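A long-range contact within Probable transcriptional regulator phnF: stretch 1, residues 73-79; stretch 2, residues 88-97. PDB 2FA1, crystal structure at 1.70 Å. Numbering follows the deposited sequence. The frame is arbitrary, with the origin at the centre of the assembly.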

# COMPACT_ATOMS: atom_id res chain seq x y z
N THR A 73 -1.40 -11.40 29.18
CA THR A 73 -2.44 -10.97 30.10
C THR A 73 -3.64 -10.43 29.37
O THR A 73 -4.70 -10.17 29.99
N LEU A 74 -3.47 -10.24 28.06
CA LEU A 74 -4.73 -9.94 27.32
C LEU A 74 -5.61 -11.14 27.02
O LEU A 74 -6.69 -10.99 26.45
N TRP A 75 -5.18 -12.35 27.39
CA TRP A 75 -5.93 -13.51 27.03
C TRP A 75 -7.40 -13.56 27.53
O TRP A 75 -8.25 -14.03 26.77
N PRO A 76 -7.68 -13.17 28.80
CA PRO A 76 -9.09 -13.14 29.25
C PRO A 76 -9.99 -12.31 28.28
O PRO A 76 -11.14 -12.71 27.98
N THR A 77 -9.40 -11.25 27.71
CA THR A 77 -10.17 -10.41 26.82
C THR A 77 -10.25 -10.99 25.44
O THR A 77 -11.33 -11.16 24.87
N LEU A 78 -9.08 -11.28 24.86
CA LEU A 78 -9.04 -11.69 23.44
C LEU A 78 -9.73 -13.02 23.15
O LEU A 78 -10.26 -13.27 22.02
N GLN A 79 -9.62 -13.98 24.09
CA GLN A 79 -10.31 -15.25 23.85
C GLN A 79 -11.82 -15.08 23.71
O GLN A 79 -12.43 -15.91 23.08
N ASP A 88 -11.67 -2.23 17.96
CA ASP A 88 -12.75 -1.61 18.71
C ASP A 88 -13.11 -2.51 19.92
O ASP A 88 -13.35 -1.99 21.00
N PHE A 89 -13.16 -3.82 19.74
CA PHE A 89 -13.44 -4.73 20.85
C PHE A 89 -12.38 -4.58 21.93
O PHE A 89 -12.71 -4.41 23.09
N LEU A 90 -11.10 -4.64 21.55
CA LEU A 90 -10.02 -4.49 22.56
C LEU A 90 -10.15 -3.14 23.32
O LEU A 90 -10.02 -3.09 24.58
N ARG A 91 -10.46 -2.08 22.55
CA ARG A 91 -10.56 -0.74 23.18
C ARG A 91 -11.74 -0.68 24.10
O ARG A 91 -11.59 -0.21 25.25
N GLU A 92 -12.88 -1.22 23.65
CA GLU A 92 -14.10 -1.18 24.51
C GLU A 92 -13.90 -1.98 25.78
O GLU A 92 -14.41 -1.61 26.87
N GLN A 93 -13.19 -3.10 25.68
CA GLN A 93 -12.99 -3.94 26.82
C GLN A 93 -11.87 -3.49 27.76
O GLN A 93 -12.00 -3.80 29.00
N THR A 94 -10.81 -2.80 27.26
CA THR A 94 -9.63 -2.62 28.12
C THR A 94 -9.16 -1.19 28.11
O THR A 94 -8.28 -0.83 28.90
N GLY A 95 -9.69 -0.40 27.17
CA GLY A 95 -9.24 1.03 27.02
C GLY A 95 -8.01 1.19 26.11
O GLY A 95 -7.58 2.31 25.84
N ILE A 96 -7.41 0.08 25.72
CA ILE A 96 -6.15 0.09 24.90
C ILE A 96 -6.49 0.47 23.47
O ILE A 96 -7.32 -0.18 22.84
N ALA A 97 -5.86 1.53 22.95
CA ALA A 97 -6.15 1.93 21.52
C ALA A 97 -4.77 1.84 20.91
O ALA A 97 -3.80 2.46 21.34

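A threonine, not a large hydrophobic residue, is the knob of this contact: the side chain of Thr77 sits in a hole formed by Phe89, Leu90, Gln93 and Thr94 on the second stretch. Threonine suits the place, its short side chain reaching into the hole; the CA atoms of Thr77 and Gln93 are 7.1 Å apart. Thr77 adopts chi1 m and points toward the other stretch. Its methyl CG2 lies 3.6 Å from Gln93 CB, 3.8 Å from Phe89 CE2 and 4.3 Å from Leu90 CD1. Thr94 CG2 lies near both branches, 3.7 Å from Thr77 OG1 and 4.0 Å from Thr77 CG2. No hydrogen bond crosses between the stretches, so shape and apolar contact carry the packing.

Phe89, with chi1 t, brings the edge of its ring to the Thr77 backbone: CE2 is 3.3 Å from Thr77 O, which lies near the ring plane. The slightly positive ring hydrogens make an edge suitable for such a carbonyl.

Beside the knob, three leucines and an isoleucine form an apolar cluster. Leu90 (t, p) starts sideways, but its end comes nearer, and its CD1 meets Leu74 CD2 at 4.2 Å and Leu78 CD2 at 4.3 Å. Leu74 and Leu78 share the common m, t rotamer. Leu74 CD2 also touches Ile96 CD1, 3.8 Å away; Ile96 (m, t) thus extends the apolar surface beyond the helix.

Thr94, chi1 p, satisfies its polar group within its own stretch. OG1 donates to Leu90 O at 2.6 Å and accepts from Ile96 N at 3.1 Å, leaving CG2 to face Thr77. Between these residues Gly95 takes a positive phi, where a CB would jam against the carbonyl O of Thr94; glycine therefore suits the turn that leads to Ile96.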

# COMPACT_ATOMS: atom_id res chain seq x y z
CB THR A 73 -2.05 -9.92 31.12
OG1 THR A 73 -1.75 -8.65 30.56
CG2 THR A 73 -0.89 -10.50 32.01
CB LEU A 74 -4.42 -9.20 26.00
CG LEU A 74 -3.64 -7.88 26.03
CD1 LEU A 74 -3.30 -7.41 24.66
CD2 LEU A 74 -4.62 -6.82 26.66
CB TRP A 75 -5.05 -14.75 27.40
CG TRP A 75 -5.63 -16.06 27.06
CD1 TRP A 75 -5.84 -17.10 27.92
CD2 TRP A 75 -6.06 -16.52 25.75
NE1 TRP A 75 -6.41 -18.20 27.25
CE2 TRP A 75 -6.53 -17.86 25.91
CE3 TRP A 75 -6.11 -15.91 24.47
CZ2 TRP A 75 -7.02 -18.61 24.82
CZ3 TRP A 75 -6.60 -16.66 23.36
CH2 TRP A 75 -7.05 -18.00 23.55
CB PRO A 76 -8.99 -12.46 30.66
CG PRO A 76 -7.64 -13.02 31.13
CD PRO A 76 -6.79 -12.75 29.93
CB THR A 77 -9.55 -9.01 26.77
OG1 THR A 77 -9.70 -8.41 28.06
CG2 THR A 77 -10.26 -8.08 25.65
CB LEU A 78 -7.60 -11.63 22.93
CG LEU A 78 -7.02 -10.24 22.86
CD1 LEU A 78 -5.56 -10.33 22.47
CD2 LEU A 78 -7.83 -9.23 21.91
CB GLN A 79 -10.02 -16.24 24.95
CG GLN A 79 -10.79 -15.97 26.24
CD GLN A 79 -10.27 -16.85 27.42
OE1 GLN A 79 -9.19 -16.60 28.02
NE2 GLN A 79 -11.10 -17.83 27.80
CB ASP A 88 -13.98 -1.36 17.83
CG ASP A 88 -13.76 -0.29 16.76
OD1 ASP A 88 -12.79 0.49 16.83
OD2 ASP A 88 -14.59 -0.26 15.82
CB PHE A 89 -13.38 -6.16 20.33
CG PHE A 89 -13.62 -7.19 21.43
CD1 PHE A 89 -14.87 -7.40 21.95
CD2 PHE A 89 -12.54 -7.91 21.94
CE1 PHE A 89 -15.05 -8.32 22.97
CE2 PHE A 89 -12.74 -8.87 22.94
CZ PHE A 89 -14.00 -9.06 23.42
CB LEU A 90 -8.71 -4.54 21.84
CG LEU A 90 -7.47 -4.38 22.73
CD1 LEU A 90 -7.39 -5.45 23.84
CD2 LEU A 90 -6.11 -4.33 21.93
CB ARG A 91 -10.60 0.39 22.13
CG ARG A 91 -10.44 1.77 22.86
CD ARG A 91 -10.75 2.88 21.89
NE ARG A 91 -12.14 2.71 21.51
CZ ARG A 91 -12.59 2.44 20.30
NH1 ARG A 91 -11.76 2.35 19.25
NH2 ARG A 91 -13.90 2.24 20.16
CB GLU A 92 -15.26 -1.75 23.79
CG GLU A 92 -15.71 -0.81 22.63
CD GLU A 92 -16.83 -1.41 21.83
OE1 GLU A 92 -17.87 -1.74 22.46
OE2 GLU A 92 -16.70 -1.57 20.57
CB GLN A 93 -12.64 -5.44 26.37
CG GLN A 93 -13.75 -6.19 25.63
CD GLN A 93 -14.94 -6.46 26.55
OE1 GLN A 93 -16.03 -6.02 26.25
NE2 GLN A 93 -14.71 -7.14 27.66
CB THR A 94 -8.35 -3.39 27.58
OG1 THR A 94 -8.00 -2.87 26.28
CG2 THR A 94 -8.64 -4.92 27.44
CB ILE A 96 -5.45 -1.25 24.91
CG1 ILE A 96 -4.89 -1.56 26.29
CG2 ILE A 96 -4.21 -1.19 24.07
CD1 ILE A 96 -4.61 -3.03 26.46
CB ALA A 97 -6.78 3.33 21.39